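Local coordinates for possible sortase-like protein (PDB 5UUS) that is probably a membrane-anchored class E-type sortase, a cysteine hydrolase or transpeptidase thought to cut sorting signals and attach proteins to the cell surface, at residues R82-A86 / T170-P175; R133-A137 / A146-T150; E187-T193 / M205-L211. All blocks are in the same frame, centred on the assembly; numbering follows the deposited sequence.

Contact 1 (R82-A86 / T170-P175)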
loop_
_atom_site.group_PDB
_atom_site.type_symbol
_atom_site.label_atom_id
_atom_site.label_comp_id
_atom_site.label_asym_id
_atom_site.label_seq_id
_atom_site.Cartn_x
_atom_site.Cartn_y
_atom_site.Cartn_z
ATOM N N ARG A 82 -2.402 -1.783 11.402
ATOM C CA ARG A 82 -1.307 -2.722 11.597
ATOM C C ARG A 82 -1.673 -4.030 10.909
ATOM O O ARG A 82 -2.821 -4.477 11.001
ATOM C CB ARG A 82 -1.049 -2.915 13.092
ATOM C CG ARG A 82 -0.634 -1.594 13.780
ATOM C CD ARG A 82 -0.270 -1.839 15.250
ATOM N NE ARG A 82 0.007 -0.594 15.969
ATOM C CZ ARG A 82 1.221 -0.080 16.164
ATOM N NH1 ARG A 82 2.314 -0.692 15.692
ATOM N NH2 ARG A 82 1.340 1.063 16.830
ATOM N N GLY A 83 -0.719 -4.626 10.198
ATOM C CA GLY A 83 -1.021 -5.762 9.330
ATOM C C GLY A 83 -0.693 -5.371 7.904
ATOM O O GLY A 83 0.284 -4.654 7.655
ATOM N N ASN A 84 -1.513 -5.827 6.959
ATOM C CA ASN A 84 -1.201 -5.671 5.540
ATOM C C ASN A 84 -2.419 -5.194 4.746
ATOM O O ASN A 84 -3.421 -5.905 4.626
ATOM C CB ASN A 84 -0.664 -7.007 5.006
ATOM C CG ASN A 84 -0.021 -6.897 3.631
ATOM O OD1 ASN A 84 -0.077 -5.856 2.953
ATOM N ND2 ASN A 84 0.585 -7.999 3.198
ATOM N N PHE A 85 -2.348 -3.961 4.257
ATOM C CA PHE A 85 -3.396 -3.403 3.406
ATOM C C PHE A 85 -2.999 -3.722 1.942
ATOM O O PHE A 85 -2.085 -3.107 1.415
ATOM C CB PHE A 85 -3.533 -1.899 3.668
ATOM C CG PHE A 85 -4.238 -1.145 2.573
ATOM C CD1 PHE A 85 -5.553 -1.445 2.237
ATOM C CD2 PHE A 85 -3.587 -0.115 1.886
ATOM C CE1 PHE A 85 -6.207 -0.759 1.199
ATOM C CE2 PHE A 85 -4.241 0.582 0.854
ATOM C CZ PHE A 85 -5.553 0.246 0.510
ATOM N N ALA A 86 -3.668 -4.698 1.317
ATOM C CA ALA A 86 -3.268 -5.214 -0.000
ATOM C C ALA A 86 -4.246 -4.845 -1.118
ATOM O O ALA A 86 -5.466 -4.923 -0.946
ATOM C CB ALA A 86 -3.106 -6.742 0.054
ATOM N N THR A 170 1.740 -13.394 0.300
ATOM C CA THR A 170 2.123 -12.010 0.012
ATOM C C THR A 170 1.146 -10.981 0.583
ATOM O O THR A 170 1.541 -9.842 0.827
ATOM C CB THR A 170 2.254 -11.729 -1.500
ATOM O OG1 THR A 170 1.054 -12.106 -2.175
ATOM C CG2 THR A 170 3.472 -12.526 -2.092
ATOM N N ILE A 171 -0.113 -11.372 0.773
ATOM C CA ILE A 171 -1.119 -10.441 1.318
ATOM C C ILE A 171 -1.474 -10.750 2.793
ATOM O O ILE A 171 -2.382 -10.128 3.355
ATOM C CB ILE A 171 -2.428 -10.438 0.455
ATOM C CG1 ILE A 171 -3.175 -11.762 0.565
ATOM C CG2 ILE A 171 -2.126 -10.172 -1.039
ATOM C CD1 ILE A 171 -4.521 -11.762 -0.171
ATOM N N SER A 172 -0.735 -11.666 3.426
ATOM C CA SER A 172 -0.914 -11.960 4.860
ATOM C C SER A 172 -0.524 -10.789 5.742
ATOM O O SER A 172 0.331 -9.984 5.358
ATOM C CB SER A 172 -0.091 -13.180 5.267
ATOM O OG SER A 172 -0.684 -14.351 4.743
ATOM N N ALA A 173 -1.144 -10.708 6.925
ATOM C CA ALA A 173 -0.962 -9.568 7.841
ATOM C C ALA A 173 0.523 -9.266 8.051
ATOM O O ALA A 173 0.955 -8.129 8.006
ATOM C CB ALA A 173 -1.643 -9.856 9.166
ATOM N N LEU A 174 1.303 -10.324 8.250
ATOM C CA LEU A 174 2.749 -10.229 8.216
ATOM C C LEU A 174 3.188 -10.898 6.911
ATOM O O LEU A 174 3.083 -12.128 6.788
ATOM C CB LEU A 174 3.370 -10.912 9.436
ATOM C CG LEU A 174 4.900 -10.938 9.475
ATOM C CD1 LEU A 174 5.429 -9.511 9.555
ATOM C CD2 LEU A 174 5.400 -11.775 10.656
ATOM N N PRO A 175 3.649 -10.098 5.927
ATOM C CA PRO A 175 3.798 -10.644 4.558
ATOM C C PRO A 175 4.790 -11.804 4.447
ATOM O O PRO A 175 5.777 -11.855 5.187
ATOM C CB PRO A 175 4.275 -9.446 3.722
ATOM C CG PRO A 175 4.536 -8.322 4.676
ATOM C CD PRO A 175 3.880 -8.646 5.999
#
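N84 reaches from strand 83-88 into the turn 170-175 and gathers its main-chain carbonyls, tying a long loop to the side of the sortase beta barrel. The side chain begins with CB already close to the turn, 3.2 Å from S172 O, and A173 O is also near it. CG lies anti to the backbone N (chi1 -167°), which carries the amide on toward the carbonyls of T170 and S172. At the tip the two amide atoms divide the work. ND2 donates to S172 O at 2.9 Å with an N-H...O angle of 159°. The acceptor sits within the amide plane of N84, whereas ND2 stands well above the carbonyl plane of S172, so this bond is straight at its donor but not directed at a lone pair. A second, weak bond runs from ND2 to T170 O at 3.2 Å. OD1 takes a hydrogen bond from T191 OG1 of the adjoining parallel strand 188-193, and with both ends engaged the amide is fixed against flipping. On either side of N84 the contact is weaker: G83 CA makes a CA-H...O contact with A173 O at 3.4 Å, and the methyl of A86 packs on I171, with CB 3.7 Å from I171 CG2.

Contact 2 (R133-A137 / A146-T150). With EDO (1,2-ethanediol), chain G.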
loop_
_atom_site.group_PDB
_atom_site.type_symbol
_atom_site.label_atom_id
_atom_site.label_comp_id
_atom_site.label_asym_id
_atom_site.label_seq_id
_atom_site.Cartn_x
_atom_site.Cartn_y
_atom_site.Cartn_z
ATOM N N ARG A 133 20.745 -2.364 3.573
ATOM C CA ARG A 133 19.299 -2.358 3.819
ATOM C C ARG A 133 18.965 -1.386 4.954
ATOM O O ARG A 133 18.016 -0.588 4.864
ATOM C CB ARG A 133 18.834 -3.787 4.150
ATOM C CG ARG A 133 17.364 -3.983 4.471
ATOM C CD ARG A 133 17.037 -5.484 4.409
ATOM N NE ARG A 133 15.713 -5.810 4.929
ATOM C CZ ARG A 133 14.586 -5.768 4.226
ATOM N NH1 ARG A 133 14.614 -5.382 2.958
ATOM N NH2 ARG A 133 13.411 -6.091 4.796
ATOM N N TYR A 134 19.775 -1.442 6.007
ATOM C CA TYR A 134 19.603 -0.574 7.156
ATOM C C TYR A 134 19.758 0.892 6.768
ATOM O O TYR A 134 18.916 1.727 7.079
ATOM C CB TYR A 134 20.618 -0.929 8.243
ATOM C CG TYR A 134 20.463 -0.093 9.500
ATOM C CD1 TYR A 134 21.331 0.950 9.773
ATOM C CD2 TYR A 134 19.430 -0.344 10.404
ATOM C CE1 TYR A 134 21.191 1.705 10.920
ATOM C CE2 TYR A 134 19.284 0.404 11.553
ATOM C CZ TYR A 134 20.166 1.432 11.808
ATOM O OH TYR A 134 20.034 2.194 12.952
ATOM N N ASP A 135 20.854 1.196 6.088
ATOM C CA ASP A 135 21.120 2.553 5.663
ATOM C C ASP A 135 20.009 3.069 4.752
ATOM O O ASP A 135 19.627 4.237 4.829
ATOM C CB ASP A 135 22.467 2.637 4.943
ATOM C CG ASP A 135 23.642 2.315 5.852
ATOM O OD1 ASP A 135 23.539 2.514 7.087
ATOM O OD2 ASP A 135 24.681 1.872 5.312
ATOM N N GLU A 136 19.493 2.211 3.886
ATOM C CA GLU A 136 18.412 2.648 3.004
ATOM C C GLU A 136 17.129 2.903 3.798
ATOM O O GLU A 136 16.391 3.866 3.531
ATOM C CB GLU A 136 18.163 1.625 1.897
ATOM C CG GLU A 136 19.290 1.568 0.879
ATOM C CD GLU A 136 19.116 0.464 -0.140
ATOM O OE1 GLU A 136 18.147 -0.318 -0.028
ATOM O OE2 GLU A 136 19.964 0.373 -1.051
ATOM N N ALA A 137 16.877 2.048 4.781
ATOM C CA ALA A 137 15.686 2.170 5.597
ATOM C C ALA A 137 15.769 3.405 6.489
ATOM O O ALA A 137 14.762 4.083 6.734
ATOM C CB ALA A 137 15.486 0.915 6.410
ATOM N N ALA A 146 13.730 0.679 11.130
ATOM C CA ALA A 146 14.911 0.255 10.383
ATOM C C ALA A 146 15.503 -1.022 10.968
ATOM O O ALA A 146 15.976 -1.896 10.215
ATOM C CB ALA A 146 15.944 1.356 10.358
ATOM N N GLU A 147 15.486 -1.143 12.297
ATOM C CA GLU A 147 16.032 -2.345 12.929
ATOM C C GLU A 147 15.166 -3.541 12.641
ATOM O O GLU A 147 15.688 -4.606 12.311
ATOM C CB GLU A 147 16.188 -2.178 14.434
ATOM C CG GLU A 147 17.302 -1.223 14.798
ATOM C CD GLU A 147 17.518 -1.112 16.301
ATOM O OE1 GLU A 147 17.191 -2.083 17.025
ATOM O OE2 GLU A 147 18.013 -0.052 16.753
ATOM N N ARG A 148 13.851 -3.372 12.764
ATOM C CA ARG A 148 12.917 -4.452 12.425
ATOM C C ARG A 148 13.031 -4.901 10.961
ATOM O O ARG A 148 12.957 -6.084 10.659
ATOM C CB ARG A 148 11.480 -4.018 12.705
ATOM C CG ARG A 148 11.228 -3.557 14.117
ATOM C CD ARG A 148 9.719 -3.390 14.319
ATOM N NE ARG A 148 9.090 -4.699 14.483
ATOM C CZ ARG A 148 7.782 -4.912 14.609
ATOM N NH1 ARG A 148 7.341 -6.141 14.796
ATOM N NH2 ARG A 148 6.916 -3.906 14.543
ATOM N N ILE A 149 13.213 -3.941 10.059
ATOM C CA ILE A 149 13.404 -4.230 8.636
ATOM C C ILE A 149 14.711 -4.968 8.382
ATOM O O ILE A 149 14.789 -5.842 7.504
ATOM C CB ILE A 149 13.369 -2.926 7.797
ATOM C CG1 ILE A 149 11.926 -2.366 7.755
ATOM C CG2 ILE A 149 13.953 -3.149 6.386
ATOM C CD1 ILE A 149 11.836 -0.903 7.307
ATOM N N THR A 150 15.737 -4.651 9.167
ATOM C CA THR A 150 17.052 -5.245 8.908
ATOM C C THR A 150 17.275 -6.587 9.630
ATOM O O THR A 150 17.804 -7.515 9.024
ATOM C CB THR A 150 18.177 -4.273 9.281
ATOM O OG1 THR A 150 17.923 -3.004 8.670
ATOM C CG2 THR A 150 19.562 -4.812 8.795
HETATM C C1 EDO G . 10.383 -8.112 17.560
HETATM O O1 EDO G . 11.497 -8.986 17.820
HETATM C C2 EDO G . 10.823 -6.861 16.787
HETATM O O2 EDO G . 10.850 -7.090 15.364
#
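R133 lays its guanidinium across I149 in an antiparallel helical hairpin, formed by helices 130-137 and 143-151 at 147° with their local axes 8.9 Å apart. The two side chains cross at about a right angle. One face of the guanidinium rests on I149 CG2, placed toward its rim, while NE donates to I149 O at 2.7 Å from above the carbonyl plane. NH2 adds a weak bond to the same oxygen and is held further by V157 O. The arginine chain, extended from CG to NE, thus binds a main-chain carbonyl near the end of helix 143-151.

Y134 also crosses its partner, T150, nearly perpendicularly, but presents an edge: T150 OG1 lies near the ring plane, 3.5 Å from CD2. The ring's CE2 meets A146 CB at 3.7 Å. One turn further along helix 130-137, the helices come together through alanines, A137 CB lying 4.0 Å from A146 CB. The loop joining the helices carries C140, disulfide-bonded to C107. Within its own helix, T150 OG1 donates to A146 O at 2.7 Å, reaching that oxygen from the face opposite T150 N.

Contact 3 (E187-T193 / M205-L211)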
loop_
_atom_site.group_PDB
_atom_site.type_symbol
_atom_site.label_atom_id
_atom_site.label_comp_id
_atom_site.label_asym_id
_atom_site.label_seq_id
_atom_site.Cartn_x
_atom_site.Cartn_y
_atom_site.Cartn_z
ATOM N N GLU A 187 3.917 -3.658 12.236
ATOM C CA GLU A 187 3.860 -2.409 11.477
ATOM C C GLU A 187 2.654 -2.438 10.535
ATOM O O GLU A 187 2.059 -3.482 10.298
ATOM C CB GLU A 187 5.147 -2.203 10.661
ATOM C CG GLU A 187 6.412 -2.203 11.508
ATOM C CD GLU A 187 6.448 -1.034 12.505
ATOM O OE1 GLU A 187 5.968 0.075 12.165
ATOM O OE2 GLU A 187 6.959 -1.235 13.622
ATOM N N GLY A 188 2.306 -1.284 9.992
ATOM C CA GLY A 188 1.372 -1.245 8.902
ATOM C C GLY A 188 2.139 -1.489 7.605
ATOM O O GLY A 188 3.133 -0.810 7.298
ATOM N N ILE A 189 1.665 -2.462 6.839
ATOM C CA ILE A 189 2.199 -2.699 5.515
ATOM C C ILE A 189 1.157 -2.390 4.453
ATOM O O ILE A 189 -0.028 -2.645 4.658
ATOM C CB ILE A 189 2.662 -4.154 5.375
ATOM C CG1 ILE A 189 3.855 -4.375 6.303
ATOM C CG2 ILE A 189 3.075 -4.462 3.898
ATOM C CD1 ILE A 189 5.140 -3.766 5.780
ATOM N N MET A 190 1.593 -1.825 3.323
ATOM C CA MET A 190 0.730 -1.775 2.154
ATOM C C MET A 190 1.355 -2.643 1.038
ATOM O O MET A 190 2.563 -2.567 0.769
ATOM C CB MET A 190 0.522 -0.341 1.663
ATOM C CG MET A 190 -0.326 -0.265 0.372
ATOM S SD MET A 190 -0.597 1.425 -0.204
ATOM C CE MET A 190 -1.565 1.109 -1.700
ATOM N N THR A 191 0.529 -3.467 0.410
ATOM C CA THR A 191 1.008 -4.344 -0.658
ATOM C C THR A 191 0.284 -4.034 -1.966
ATOM O O THR A 191 -0.938 -3.929 -1.985
ATOM C CB THR A 191 0.809 -5.834 -0.282
ATOM O OG1 THR A 191 1.529 -6.112 0.934
ATOM C CG2 THR A 191 1.272 -6.768 -1.424
ATOM N N MET A 192 1.044 -3.894 -3.050
ATOM C CA MET A 192 0.484 -3.783 -4.393
ATOM C C MET A 192 0.880 -4.995 -5.237
ATOM O O MET A 192 2.058 -5.352 -5.273
ATOM C CB MET A 192 0.954 -2.483 -5.061
ATOM C CG MET A 192 0.468 -1.224 -4.323
ATOM S SD MET A 192 1.230 0.315 -4.859
ATOM C CE MET A 192 2.852 0.134 -4.121
ATOM N N THR A 193 -0.103 -5.624 -5.888
ATOM C CA THR A 193 0.144 -6.784 -6.750
ATOM C C THR A 193 -0.320 -6.487 -8.185
ATOM O O THR A 193 -1.344 -5.822 -8.397
ATOM C CB THR A 193 -0.580 -8.052 -6.218
ATOM O OG1 THR A 193 -1.972 -8.007 -6.570
ATOM C CG2 THR A 193 -0.433 -8.180 -4.655
ATOM N N MET A 205 3.967 -9.357 -10.026
ATOM C CA MET A 205 4.903 -8.470 -9.345
ATOM C C MET A 205 4.296 -8.046 -8.016
ATOM O O MET A 205 3.114 -7.707 -7.971
ATOM C CB MET A 205 5.218 -7.230 -10.186
ATOM C CG MET A 205 6.106 -6.197 -9.466
ATOM S SD MET A 205 6.461 -4.780 -10.560
ATOM C CE MET A 205 7.331 -5.653 -11.870
ATOM N N ILE A 206 5.121 -8.042 -6.968
ATOM C CA ILE A 206 4.729 -7.649 -5.611
ATOM C C ILE A 206 5.556 -6.442 -5.148
ATOM O O ILE A 206 6.781 -6.427 -5.318
ATOM C CB ILE A 206 4.948 -8.789 -4.582
ATOM C CG1 ILE A 206 4.361 -10.105 -5.078
ATOM C CG2 ILE A 206 4.357 -8.410 -3.199
ATOM C CD1 ILE A 206 2.849 -10.039 -5.345
ATOM N N VAL A 207 4.896 -5.431 -4.578
ATOM C CA VAL A 207 5.601 -4.315 -3.926
ATOM C C VAL A 207 5.104 -4.153 -2.488
ATOM O O VAL A 207 3.890 -4.231 -2.230
ATOM C CB VAL A 207 5.414 -2.995 -4.692
ATOM C CG1 VAL A 207 5.926 -1.811 -3.855
ATOM C CG2 VAL A 207 6.114 -3.075 -6.033
ATOM N N HIS A 208 6.032 -3.980 -1.546
ATOM C CA HIS A 208 5.663 -3.745 -0.143
ATOM C C HIS A 208 6.164 -2.376 0.294
ATOM O O HIS A 208 7.313 -1.989 0.020
ATOM C CB HIS A 208 6.251 -4.819 0.798
ATOM C CG HIS A 208 5.656 -6.181 0.637
ATOM N ND1 HIS A 208 4.294 -6.424 0.740
ATOM C CD2 HIS A 208 6.232 -7.388 0.402
ATOM C CE1 HIS A 208 4.064 -7.715 0.574
ATOM N NE2 HIS A 208 5.227 -8.321 0.361
ATOM N N ALA A 209 5.297 -1.644 0.970
ATOM C CA ALA A 209 5.647 -0.364 1.554
ATOM C C ALA A 209 5.184 -0.387 3.030
ATOM O O ALA A 209 4.191 -1.035 3.372
ATOM C CB ALA A 209 4.968 0.784 0.770
ATOM N N MET A 210 5.899 0.323 3.884
ATOM C CA MET A 210 5.625 0.329 5.308
ATOM C C MET A 210 5.084 1.695 5.744
ATOM O O MET A 210 5.560 2.752 5.294
ATOM C CB MET A 210 6.891 -0.037 6.101
ATOM C CG MET A 210 6.700 0.022 7.620
ATOM S SD MET A 210 8.101 -0.608 8.566
ATOM C CE MET A 210 8.027 -2.367 8.120
ATOM N N LEU A 211 4.113 1.653 6.655
ATOM C CA LEU A 211 3.382 2.837 7.125
ATOM C C LEU A 211 4.236 3.719 8.027
ATOM O O LEU A 211 4.806 3.233 9.017
ATOM C CB LEU A 211 2.115 2.402 7.875
ATOM C CG LEU A 211 1.179 3.471 8.457
ATOM C CD1 LEU A 211 0.401 4.141 7.329
ATOM C CD2 LEU A 211 0.199 2.791 9.418
HETATM O O HOH W 1 4.015 1.079 10.585
#
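H208 and T191 lie side by side and point the same way from neighbouring strands, and the imidazole ND1 donates to T191 OG1 at 2.8 Å. The hydroxyl is only 3° out of the ring plane, an in-plane approach at the ring edge. Over one face of the imidazole sits I206 CG2 from two residues earlier in the strand, and I206 CG2 also meets T191 CG2 at 3.9 Å. One shell out, T191 OG1 is also engaged by N84, and H208 NE2 is hydrogen-bonded to E176 OE2; with partners on both nitrogens, the ring rotation is fixed, and the carboxylate would favour a positively charged ring.

The frame beneath is an antiparallel beta hairpin of the sortase barrel, its first strand leading to C195, the predicted acyl-thioester nucleophile. M190 and A209 form a hydrogen-bonded pair, M190 N reaching A209 O at 2.7 Å and A209 N returning to M190 O. M192 and V207 repeat this pattern, while T191 with H208 is a non-hydrogen-bonded pair. On the face away from the imidazole, M192 bends at chi3 (-74°) to bring CE within 3.6 Å of V207 CG1. At the other end of the hairpin, E187 CG touches M210 SD at 3.7 Å. A water there donates to E187 OE1 and L211 O and accepts from G188 N, bridging the strand ends, while E187 OE2 is salt-bridged to R148.

Contacts 1 and 3 both reach the barrel sheet: their centres are 7 Å apart, and strands 83-88 and 188-193 run as parallel neighbours, joined by main-chain bonds such as F85 N to I189 O. Contact 3 is the more central, a regular strand ladder burying 629 Å², whereas contact 1 buries 249 Å² and relies on one side-chain amide to hold an irregular turn. Contact 2 lies farther out, 19 Å from the chain centre, where helices pack through alanines and an arginine-carbonyl grip. It meets contact 3 through the R148-E187 pair and by I149 CG1 packing on M210 CE. Contacts 1 and 2 do not touch.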